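Local coordinates for protein putative isochorismatase (Bordetella bronchiseptica, PDB 3UAO) that catalyses the hydrolysis of maleamate to maleate and ammonia, a step in the bacterial breakdown of nicotinate (vitamin B3), at residues D51-F56 with H90-Y95; A43-L48 with R84-A89; P187-D192 with K212-M217; A69-T74 with A123-L128. One frame throughout, in Å; residues are numbered along the deposited sequence.

Contact 1 of 4, residues D51-F56 with H90-Y95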
# COMPACT_ATOMS: atom_id res chain seq x y z
N ASP A 51 -4.66 -6.49 -18.50
CA ASP A 51 -5.15 -5.54 -19.50
C ASP A 51 -5.29 -6.04 -20.92
O ASP A 51 -5.18 -5.26 -21.87
CB ASP A 51 -4.27 -4.28 -19.50
CG ASP A 51 -4.30 -3.56 -18.21
OD1 ASP A 51 -5.18 -3.86 -17.38
OD2 ASP A 51 -3.40 -2.72 -18.01
N PHE A 52 -5.58 -7.31 -21.11
CA PHE A 52 -5.92 -7.78 -22.44
C PHE A 52 -7.34 -7.35 -22.79
O PHE A 52 -8.26 -8.17 -22.81
CB PHE A 52 -5.75 -9.30 -22.56
CG PHE A 52 -4.37 -9.72 -22.96
CD1 PHE A 52 -3.52 -8.83 -23.60
CD2 PHE A 52 -3.94 -11.03 -22.75
CE1 PHE A 52 -2.28 -9.25 -24.01
CE2 PHE A 52 -2.72 -11.44 -23.17
CZ PHE A 52 -1.89 -10.57 -23.79
N VAL A 53 -7.49 -6.05 -23.09
CA VAL A 53 -8.79 -5.42 -23.29
C VAL A 53 -8.88 -4.94 -24.73
O VAL A 53 -7.85 -4.72 -25.36
CB VAL A 53 -9.04 -4.27 -22.27
CG1 VAL A 53 -8.96 -4.80 -20.85
CG2 VAL A 53 -8.08 -3.13 -22.45
N ASN A 54 -10.09 -4.80 -25.26
CA ASN A 54 -10.29 -4.53 -26.71
C ASN A 54 -9.40 -3.38 -27.25
O ASN A 54 -8.94 -3.42 -28.39
CB ASN A 54 -11.78 -4.23 -27.02
CG ASN A 54 -12.72 -5.42 -26.79
OD1 ASN A 54 -13.77 -5.31 -26.13
ND2 ASN A 54 -12.35 -6.56 -27.33
N GLY A 55 -9.18 -2.35 -26.45
CA GLY A 55 -8.41 -1.20 -26.88
C GLY A 55 -6.93 -1.48 -27.04
O GLY A 55 -6.25 -0.81 -27.83
N PHE A 56 -6.40 -2.44 -26.29
CA PHE A 56 -4.99 -2.90 -26.46
C PHE A 56 -4.81 -4.01 -27.53
O PHE A 56 -3.70 -4.24 -28.01
CB PHE A 56 -4.43 -3.35 -25.11
CG PHE A 56 -4.06 -2.23 -24.21
CD1 PHE A 56 -2.80 -1.68 -24.24
CD2 PHE A 56 -4.98 -1.72 -23.33
CE1 PHE A 56 -2.47 -0.62 -23.41
CE2 PHE A 56 -4.66 -0.67 -22.50
CZ PHE A 56 -3.40 -0.11 -22.53
N HIS A 90 -7.98 -11.07 -13.53
CA HIS A 90 -7.89 -10.27 -14.74
C HIS A 90 -7.86 -8.80 -14.32
O HIS A 90 -8.50 -8.41 -13.34
CB HIS A 90 -9.12 -10.51 -15.62
CG HIS A 90 -9.44 -11.96 -15.85
ND1 HIS A 90 -9.21 -12.59 -17.05
CD2 HIS A 90 -9.97 -12.90 -15.03
CE1 HIS A 90 -9.59 -13.85 -16.97
NE2 HIS A 90 -10.06 -14.07 -15.75
N SER A 91 -7.12 -7.99 -15.05
CA SER A 91 -7.02 -6.59 -14.75
C SER A 91 -7.60 -5.82 -15.94
O SER A 91 -7.61 -6.28 -17.08
CB SER A 91 -5.54 -6.20 -14.50
OG SER A 91 -4.92 -5.65 -15.64
N ARG A 92 -8.10 -4.64 -15.64
CA ARG A 92 -8.65 -3.73 -16.65
C ARG A 92 -8.31 -2.35 -16.18
O ARG A 92 -8.36 -2.12 -14.98
CB ARG A 92 -10.19 -3.82 -16.70
CG ARG A 92 -10.77 -5.15 -17.14
CD ARG A 92 -12.27 -5.17 -16.99
NE ARG A 92 -12.85 -4.03 -17.70
CZ ARG A 92 -14.00 -3.42 -17.41
NH1 ARG A 92 -14.76 -3.82 -16.41
NH2 ARG A 92 -14.36 -2.39 -18.13
N ILE A 93 -7.91 -1.44 -17.09
CA ILE A 93 -7.79 -0.03 -16.75
C ILE A 93 -9.18 0.55 -16.85
O ILE A 93 -9.89 0.32 -17.85
CB ILE A 93 -6.78 0.71 -17.63
CG1 ILE A 93 -5.37 0.20 -17.33
CG2 ILE A 93 -6.75 2.23 -17.34
CD1 ILE A 93 -4.26 0.75 -18.27
N VAL A 94 -9.61 1.19 -15.76
CA VAL A 94 -10.91 1.88 -15.71
C VAL A 94 -10.82 3.21 -14.96
O VAL A 94 -10.45 3.26 -13.78
CB VAL A 94 -11.96 1.04 -15.00
CG1 VAL A 94 -13.25 1.89 -14.75
CG2 VAL A 94 -12.28 -0.24 -15.78
N TYR A 95 -11.16 4.29 -15.64
CA TYR A 95 -11.39 5.59 -14.98
C TYR A 95 -12.88 5.87 -14.85
O TYR A 95 -13.69 5.25 -15.54
CB TYR A 95 -10.76 6.71 -15.79
CG TYR A 95 -9.24 6.73 -15.77
CD1 TYR A 95 -8.54 7.59 -14.93
CD2 TYR A 95 -8.51 5.94 -16.62
CE1 TYR A 95 -7.16 7.63 -14.91
CE2 TYR A 95 -7.10 5.96 -16.61
CZ TYR A 95 -6.45 6.81 -15.75
OH TYR A 95 -5.08 6.86 -15.71
O HOH W 1 -6.80 -9.00 -18.89
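The carboxylate of Asp-51 lies over the side chains of Ser-91 and Ile-93, where strand 45-50 has just ended beside strand 87-93 in the parallel sheet of this Rossmann-like isochorismatase fold. Its two oxygens do different work. OD1 takes a short hydrogen bond from Ser-91 OG, 2.5 Å long, and the hydroxyl comes from above the carboxylate plane, 56° out of it. OD2 rests on the aliphatic arm of Ile-93, 3.6 Å from CG1, and also forms a salt bridge with Lys-139 on strand 135-139. With CG anti to the carbonyl carbon (chi1 -62°), the carboxylate of Asp-51 reaches across to the neighbouring strand. Its backbone N adds a 3.3 Å hydrogen bond to Ser-91 O, donated from above the carbonyl plane, so Ser-91 holds both the main chain and the side chain of Asp-51. The Asp-Lys pair at the carboxyl ends of parallel strands is consistent with the Asp-Lys-Cys catalytic triad of this family; Cys-172, found here as S-hydroxycysteine, would be its third member.

The apolar contacts around this polar centre are few, though every touching residue is buried. Val-53, at the N-cap position of the short helix that follows, sets CG1 4.1 Å from Arg-92 CG, the two side chains meeting at about a right angle; the guanidinium beyond is engaged by Glu-117. The Phe-56 ring reaches Ile-93 CD1 with CZ, at 4.4 Å. One water joins the segments: it accepts from Phe-52 N at 3.0 Å and donates weakly to Ser-91 O.

Contact 2 of 4, residues A43-L48 with R84-A89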
# COMPACT_ATOMS: atom_id res chain seq x y z
N ALA A 43 4.09 -24.06 -6.00
CA ALA A 43 2.64 -24.07 -5.83
C ALA A 43 2.32 -23.55 -4.45
O ALA A 43 3.20 -23.53 -3.61
CB ALA A 43 2.12 -25.50 -5.98
N PRO A 44 1.06 -23.11 -4.22
CA PRO A 44 -0.02 -23.03 -5.21
C PRO A 44 0.27 -22.01 -6.29
O PRO A 44 0.91 -21.00 -6.02
CB PRO A 44 -1.27 -22.61 -4.38
CG PRO A 44 -0.93 -22.92 -2.99
CD PRO A 44 0.57 -22.82 -2.85
N TYR A 45 -0.20 -22.28 -7.51
CA TYR A 45 -0.07 -21.32 -8.62
C TYR A 45 -1.30 -20.47 -8.83
O TYR A 45 -2.40 -20.83 -8.43
CB TYR A 45 0.22 -22.03 -9.92
CG TYR A 45 1.46 -22.84 -9.86
CD1 TYR A 45 2.67 -22.24 -9.92
CD2 TYR A 45 1.40 -24.24 -9.72
CE1 TYR A 45 3.82 -22.98 -9.84
CE2 TYR A 45 2.54 -24.99 -9.63
CZ TYR A 45 3.75 -24.35 -9.70
OH TYR A 45 4.92 -25.04 -9.60
N GLY A 46 -1.09 -19.35 -9.48
CA GLY A 46 -2.13 -18.43 -9.89
C GLY A 46 -1.76 -17.81 -11.21
O GLY A 46 -0.62 -17.98 -11.72
N LEU A 47 -2.71 -17.10 -11.79
CA LEU A 47 -2.57 -16.53 -13.12
C LEU A 47 -3.14 -15.13 -13.08
O LEU A 47 -4.27 -14.91 -12.67
CB LEU A 47 -3.30 -17.38 -14.19
CG LEU A 47 -3.48 -16.82 -15.61
CD1 LEU A 47 -2.17 -16.70 -16.33
CD2 LEU A 47 -4.42 -17.68 -16.40
N LEU A 48 -2.33 -14.19 -13.54
CA LEU A 48 -2.74 -12.83 -13.76
C LEU A 48 -2.68 -12.53 -15.23
O LEU A 48 -1.61 -12.68 -15.82
CB LEU A 48 -1.72 -11.92 -13.08
CG LEU A 48 -2.09 -10.46 -13.19
CD1 LEU A 48 -3.46 -10.26 -12.61
CD2 LEU A 48 -1.03 -9.68 -12.48
N ARG A 84 -6.72 -26.77 -13.81
CA ARG A 84 -5.95 -27.05 -12.62
C ARG A 84 -6.52 -26.44 -11.34
O ARG A 84 -6.06 -26.73 -10.26
CB ARG A 84 -4.51 -26.65 -12.86
CG ARG A 84 -3.84 -27.55 -13.89
CD ARG A 84 -2.59 -26.94 -14.44
NE ARG A 84 -2.04 -27.72 -15.55
CZ ARG A 84 -0.77 -27.67 -15.96
NH1 ARG A 84 0.11 -26.86 -15.38
NH2 ARG A 84 -0.39 -28.43 -16.98
N GLY A 85 -7.57 -25.63 -11.45
CA GLY A 85 -8.16 -24.99 -10.28
C GLY A 85 -7.28 -23.88 -9.70
O GLY A 85 -7.18 -23.72 -8.50
N TRP A 86 -6.64 -23.12 -10.58
CA TRP A 86 -5.69 -22.10 -10.18
C TRP A 86 -6.46 -20.83 -9.94
O TRP A 86 -7.33 -20.51 -10.71
CB TRP A 86 -4.66 -21.82 -11.28
CG TRP A 86 -3.58 -22.81 -11.42
CD1 TRP A 86 -3.33 -23.86 -10.61
CD2 TRP A 86 -2.56 -22.81 -12.41
NE1 TRP A 86 -2.23 -24.55 -11.05
CE2 TRP A 86 -1.73 -23.92 -12.15
CE3 TRP A 86 -2.28 -21.99 -13.51
CZ2 TRP A 86 -0.63 -24.23 -12.95
CZ3 TRP A 86 -1.18 -22.29 -14.30
CH2 TRP A 86 -0.37 -23.40 -14.02
N ALA A 87 -6.14 -20.11 -8.88
CA ALA A 87 -6.70 -18.78 -8.72
C ALA A 87 -6.47 -18.01 -10.04
O ALA A 87 -5.40 -18.11 -10.65
CB ALA A 87 -6.02 -18.06 -7.53
N VAL A 88 -7.47 -17.27 -10.50
CA VAL A 88 -7.31 -16.49 -11.74
C VAL A 88 -7.84 -15.05 -11.58
O VAL A 88 -8.95 -14.86 -11.06
CB VAL A 88 -7.97 -17.17 -12.94
CG1 VAL A 88 -7.73 -16.35 -14.24
CG2 VAL A 88 -7.41 -18.56 -13.10
N ALA A 89 -7.02 -14.08 -12.00
CA ALA A 89 -7.31 -12.65 -11.85
C ALA A 89 -7.07 -11.95 -13.17
O ALA A 89 -6.11 -12.22 -13.86
CB ALA A 89 -6.45 -12.03 -10.77
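Trp-86 and Tyr-45 pack side by side, pointing the same way, where strands 45-50 and 87-93 set out as parallel neighbours. The touching is done mainly by Tyr-45 CB, which sits over the indole face, 3.7 Å from the centroid of the five-membered ring in a CH-pi contact; its closest atom there is Trp-86 CE2, at 3.5 Å. The phenol ring is oblique, its plane 51° from the indole's and its centroid 5.3 Å from that of the Trp-86 six-membered ring. Arg-84 CD covers the opposite indole face, so the tryptophan is sandwiched between two aliphatic carbons. Lys-225, at the end of the modelled chain, makes a cation-pi contact with Tyr-45.

Leu-47 carries the next part of the contact with both its backbone and its side chain. Its N donates to Ala-87 O over 3.1 Å, and its O accepts from Ala-89 N at 2.9 Å, the latter almost straight at 161°. CG lies anti to the backbone N (chi1 169°), directing the leucine branch alongside Val-88, where CD2 meets CG1 at 4.2 Å. Val-77 and Ala-81 of helix 67-84 pack on the same leucine. Leu-48 CD1 meets Ala-89 CB on the other face, toward helix 150-156.

Backbone bonds thus fix the parallel register; Leu-47, Leu-48, Val-88 and Ala-89 add apolar contacts, buried between helices 67-84 and 150-156, while the aromatic pair closes the entry end, partly solvent-exposed.

Contact 3 of 4, residues P187-D192 with K212-M217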
# COMPACT_ATOMS: atom_id res chain seq x y z
N PRO A 187 6.99 -14.32 -9.55
CA PRO A 187 6.36 -14.13 -10.85
C PRO A 187 6.95 -15.07 -11.90
O PRO A 187 8.17 -15.30 -11.94
CB PRO A 187 6.69 -12.65 -11.21
CG PRO A 187 7.46 -12.07 -9.97
CD PRO A 187 8.01 -13.29 -9.28
N LEU A 188 6.06 -15.61 -12.75
CA LEU A 188 6.43 -16.41 -13.90
C LEU A 188 5.89 -15.67 -15.13
O LEU A 188 4.69 -15.76 -15.45
CB LEU A 188 5.81 -17.81 -13.79
CG LEU A 188 6.45 -18.97 -14.57
CD1 LEU A 188 5.73 -20.27 -14.26
CD2 LEU A 188 6.52 -18.71 -16.08
N VAL A 189 6.76 -14.94 -15.81
CA VAL A 189 6.36 -14.19 -16.99
C VAL A 189 6.30 -15.10 -18.23
O VAL A 189 7.30 -15.64 -18.68
CB VAL A 189 7.25 -12.98 -17.23
CG1 VAL A 189 6.77 -12.20 -18.46
CG2 VAL A 189 7.23 -12.08 -15.97
N LEU A 190 5.10 -15.28 -18.74
CA LEU A 190 4.88 -16.03 -19.94
C LEU A 190 5.35 -15.20 -21.13
O LEU A 190 4.60 -14.35 -21.62
CB LEU A 190 3.39 -16.34 -20.08
CG LEU A 190 2.67 -17.45 -19.31
CD1 LEU A 190 3.63 -18.46 -18.60
CD2 LEU A 190 1.51 -16.91 -18.39
N SER A 191 6.58 -15.44 -21.60
CA SER A 191 7.22 -14.63 -22.64
C SER A 191 6.45 -14.58 -23.95
O SER A 191 6.62 -13.63 -24.71
CB SER A 191 8.63 -15.14 -22.95
OG SER A 191 8.63 -16.51 -23.34
N ASP A 192 5.64 -15.61 -24.22
CA ASP A 192 4.85 -15.69 -25.44
C ASP A 192 3.40 -15.30 -25.18
O ASP A 192 2.59 -15.36 -26.09
CB ASP A 192 4.99 -17.08 -26.15
CG ASP A 192 4.49 -18.26 -25.31
OD1 ASP A 192 4.49 -18.19 -24.05
OD2 ASP A 192 4.10 -19.30 -25.91
N LYS A 212 16.20 -9.76 -13.06
CA LYS A 212 15.96 -9.14 -11.76
C LYS A 212 14.67 -9.54 -11.01
O LYS A 212 14.60 -9.43 -9.79
CB LYS A 212 15.93 -7.63 -11.98
CG LYS A 212 17.28 -6.98 -12.36
CD LYS A 212 17.04 -5.56 -12.89
CE LYS A 212 18.32 -4.84 -13.31
NZ LYS A 212 18.08 -3.46 -13.79
N TYR A 213 13.63 -9.96 -11.71
CA TYR A 213 12.29 -9.89 -11.16
C TYR A 213 11.41 -11.12 -11.31
O TYR A 213 10.39 -11.20 -10.63
CB TYR A 213 11.54 -8.75 -11.82
CG TYR A 213 12.16 -7.40 -11.68
CD1 TYR A 213 12.65 -6.97 -10.46
CD2 TYR A 213 12.23 -6.54 -12.74
CE1 TYR A 213 13.23 -5.74 -10.33
CE2 TYR A 213 12.80 -5.31 -12.61
CZ TYR A 213 13.29 -4.90 -11.40
OH TYR A 213 13.86 -3.63 -11.25
N ALA A 214 11.75 -12.04 -12.20
CA ALA A 214 10.81 -13.14 -12.52
C ALA A 214 11.50 -14.33 -13.12
O ALA A 214 12.60 -14.24 -13.66
CB ALA A 214 9.72 -12.66 -13.46
N ALA A 215 10.84 -15.47 -13.00
CA ALA A 215 11.12 -16.59 -13.91
C ALA A 215 10.38 -16.25 -15.22
O ALA A 215 9.25 -15.76 -15.21
CB ALA A 215 10.64 -17.93 -13.32
N VAL A 216 11.08 -16.47 -16.33
CA VAL A 216 10.65 -16.08 -17.68
C VAL A 216 10.80 -17.27 -18.64
O VAL A 216 11.89 -17.73 -18.93
CB VAL A 216 11.50 -14.87 -18.19
CG1 VAL A 216 11.22 -14.57 -19.70
CG2 VAL A 216 11.22 -13.66 -17.37
N MET A 217 9.67 -17.76 -19.13
CA MET A 217 9.67 -18.87 -20.05
C MET A 217 8.43 -18.81 -20.96
O MET A 217 7.46 -18.10 -20.68
CB MET A 217 9.75 -20.19 -19.26
CG MET A 217 8.63 -20.45 -18.24
SD MET A 217 9.12 -21.83 -17.14
CE MET A 217 10.21 -20.98 -16.02
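Pro-187 and Leu-188 face Ala-214 and Ala-215 at the start of a parallel strand pair, the two strands of a beta-alpha-beta unit linked by helix 199-212; strand 215-217 is the last of the sheet within this chain. Four backbone hydrogen bonds form the ladder. Ala-215 N donates to Pro-187 O and Val-189 N to Ala-215 O, the latter at 2.7 Å; then Met-217 N reaches Val-189 O, and Ser-191 N closes the series on Met-217 O at 2.9 Å. The last bond departs from the regular pattern, its donor standing 46° out of the carbonyl plane, where the chain turns a corner at Ser-191 and Asp-192. CA-H...O contacts accompany the ladder, the shortest from Leu-188 CA to Ala-215 O at 3.2 Å.

Apolar contacts fall on both faces. On the one carrying Leu-188 and Met-217, the two side chains cross at about a right angle, Leu-188 CD2 lying 3.5 Å from Met-217 CG. The methionine CG stands between its backbone N and carbonyl carbon (chi1 59°), which brings it against the leucine methyl. Ala-222 of helix 219-224 packs over the pair. On the opposite face Val-189 sets CB against Val-216 CG2, at 4.0 Å, beneath Leu-206 and Met-209 of helix 199-212.

Before the ladder the contact runs up to a subunit boundary: Ala-214 O accepts a hydrogen bond from Lys-108 of the second subunit, and Ile-104 of that subunit packs on Pro-187. Ala-214 CB touches both Pro-187 CB, at 3.8 Å, and Val-189 CG2, at 3.6 Å.

Contact 4 of 4, residues A69-T74 with A123-L128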
# COMPACT_ATOMS: atom_id res chain seq x y z
N ALA A 69 -1.15 -11.84 -31.05
CA ALA A 69 -0.53 -13.15 -30.88
C ALA A 69 -0.44 -13.56 -29.43
O ALA A 69 -0.76 -14.70 -29.07
CB ALA A 69 0.87 -13.14 -31.47
N ALA A 70 -0.01 -12.64 -28.58
CA ALA A 70 0.00 -12.89 -27.12
C ALA A 70 -1.37 -13.24 -26.54
O ALA A 70 -1.46 -14.09 -25.68
CB ALA A 70 0.61 -11.71 -26.38
N ILE A 71 -2.43 -12.58 -27.00
CA ILE A 71 -3.76 -12.81 -26.46
C ILE A 71 -4.18 -14.25 -26.70
O ILE A 71 -4.54 -14.96 -25.77
CB ILE A 71 -4.79 -11.81 -27.04
CG1 ILE A 71 -4.65 -10.46 -26.34
CG2 ILE A 71 -6.24 -12.30 -26.92
CD1 ILE A 71 -5.35 -9.35 -27.07
N GLU A 72 -4.10 -14.68 -27.94
CA GLU A 72 -4.44 -16.05 -28.29
C GLU A 72 -3.64 -17.13 -27.61
O GLU A 72 -4.21 -18.18 -27.25
CB GLU A 72 -4.26 -16.26 -29.79
CG GLU A 72 -5.35 -15.66 -30.56
CD GLU A 72 -6.67 -16.25 -30.17
OE1 GLU A 72 -6.76 -17.52 -30.05
OE2 GLU A 72 -7.59 -15.40 -29.99
N THR A 73 -2.32 -16.94 -27.50
CA THR A 73 -1.49 -17.93 -26.84
C THR A 73 -1.98 -18.07 -25.39
O THR A 73 -2.12 -19.19 -24.88
CB THR A 73 0.01 -17.60 -26.93
OG1 THR A 73 0.40 -17.45 -28.30
CG2 THR A 73 0.83 -18.69 -26.29
N THR A 74 -2.31 -16.95 -24.76
CA THR A 74 -2.81 -16.95 -23.37
C THR A 74 -4.06 -17.82 -23.17
O THR A 74 -4.26 -18.35 -22.08
CB THR A 74 -3.11 -15.49 -22.87
OG1 THR A 74 -1.92 -14.69 -22.94
CG2 THR A 74 -3.67 -15.51 -21.45
N ALA A 123 -13.13 -3.15 -22.12
CA ALA A 123 -13.59 -4.49 -21.79
C ALA A 123 -12.55 -5.56 -22.10
O ALA A 123 -11.81 -5.46 -23.09
CB ALA A 123 -14.88 -4.81 -22.56
N ILE A 124 -12.56 -6.61 -21.29
CA ILE A 124 -11.76 -7.82 -21.58
C ILE A 124 -12.16 -8.47 -22.92
O ILE A 124 -13.33 -8.53 -23.26
CB ILE A 124 -11.86 -8.83 -20.45
CG1 ILE A 124 -11.13 -8.27 -19.21
CG2 ILE A 124 -11.27 -10.17 -20.91
CD1 ILE A 124 -11.14 -9.20 -17.98
N VAL A 125 -11.17 -8.93 -23.67
CA VAL A 125 -11.38 -9.40 -25.04
C VAL A 125 -12.16 -10.70 -24.97
O VAL A 125 -11.86 -11.53 -24.14
CB VAL A 125 -10.06 -9.63 -25.82
CG1 VAL A 125 -9.29 -8.31 -25.97
CG2 VAL A 125 -9.21 -10.70 -25.17
N PRO A 126 -13.16 -10.88 -25.85
CA PRO A 126 -14.02 -12.05 -25.77
C PRO A 126 -13.25 -13.35 -25.69
O PRO A 126 -13.70 -14.25 -25.00
CB PRO A 126 -14.83 -11.99 -27.07
CG PRO A 126 -14.89 -10.53 -27.39
CD PRO A 126 -13.50 -10.05 -27.02
N GLN A 127 -12.09 -13.41 -26.34
CA GLN A 127 -11.19 -14.57 -26.26
C GLN A 127 -10.83 -15.02 -24.84
O GLN A 127 -10.56 -16.21 -24.61
CB GLN A 127 -9.88 -14.26 -26.99
CG GLN A 127 -10.02 -13.97 -28.47
CD GLN A 127 -9.96 -12.50 -28.83
OE1 GLN A 127 -9.12 -11.77 -28.35
NE2 GLN A 127 -10.85 -12.06 -29.73
N LEU A 128 -10.80 -14.08 -23.89
CA LEU A 128 -10.35 -14.40 -22.51
C LEU A 128 -11.39 -14.07 -21.45
O LEU A 128 -11.04 -13.80 -20.29
CB LEU A 128 -9.03 -13.66 -22.23
CG LEU A 128 -7.90 -14.00 -23.20
CD1 LEU A 128 -6.80 -12.94 -23.14
CD2 LEU A 128 -7.35 -15.34 -22.86
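Ile-71 is the centre of the tightly packed side of this contact, its CG2 methyl meeting three side chains of the loop 123-128. Val-125 reaches toward it tip to tip, CG2 to CG2 at 3.8 Å, and Leu-128 brings CD1 to 3.9 Å from the same methyl. The isoleucine sends this branch toward the loop because CG2 is anti to the backbone N while CG1 is anti to the carbonyl carbon (chi1 -79°). One turn along the helix, Thr-74 adds its own methyl: CG2 touches Leu-128 CD2 at 3.9 Å, the two side chains crossing at about a right angle. The hydroxyl of Thr-74 is turned back on its own helix, where OG1 donates to Ala-70 O over 2.8 Å. Phe-52 packs on Ile-71, Thr-74 and Leu-128, completing a buried apolar cluster.

The outer side is open to solvent and polar in composition, with few atoms touching. Gln-127 lies across Ile-71, OE1 3.3 Å from the CG2 methyl, and Glu-72 crosses Gln-127 at about a right angle: the glutamate chain bends at chi2 (-60°) and lays OE2 3.2 Å from Gln-127 CG, with carboxylate and amide planes 55° apart. This is contact with a methylene rather than polar pairing. Glu-72 is solvent-exposed, and its other oxygen, OE1, forms a salt bridge with Arg-75 of the same helix.

The arrangement is typical of a beta-alpha-beta crossover (45-50, 67-84, 87-93), its helix packed on one flank by the loop that leads into strand 135-139.

Overall arrangement
All four contacts lie within one parallel-sheet isochorismatase domain. Contacts 1 and 2 share strand 87-93, their centres about 20 Å apart: contact 2 joins it to strand 45-50 where the pair begins, contact 1 joins it at the far end to the loop that follows strand 45-50. Contact 3 uses the sheet's other flank, across the chain's centre from contact 1 (centres about 21 Å apart). Contacts 1 and 4, centres about 11 Å apart, touch through Phe-52 and Asn-54, and Thr-73 packs against Asp-192 of contact 3. Along the chain, contacts 1, 2 and 4 interlock and contact 3 follows. Contacts 1 and 4 lie near the carboxyl end of strand 45-50, where Asp-51 is probably catalytic.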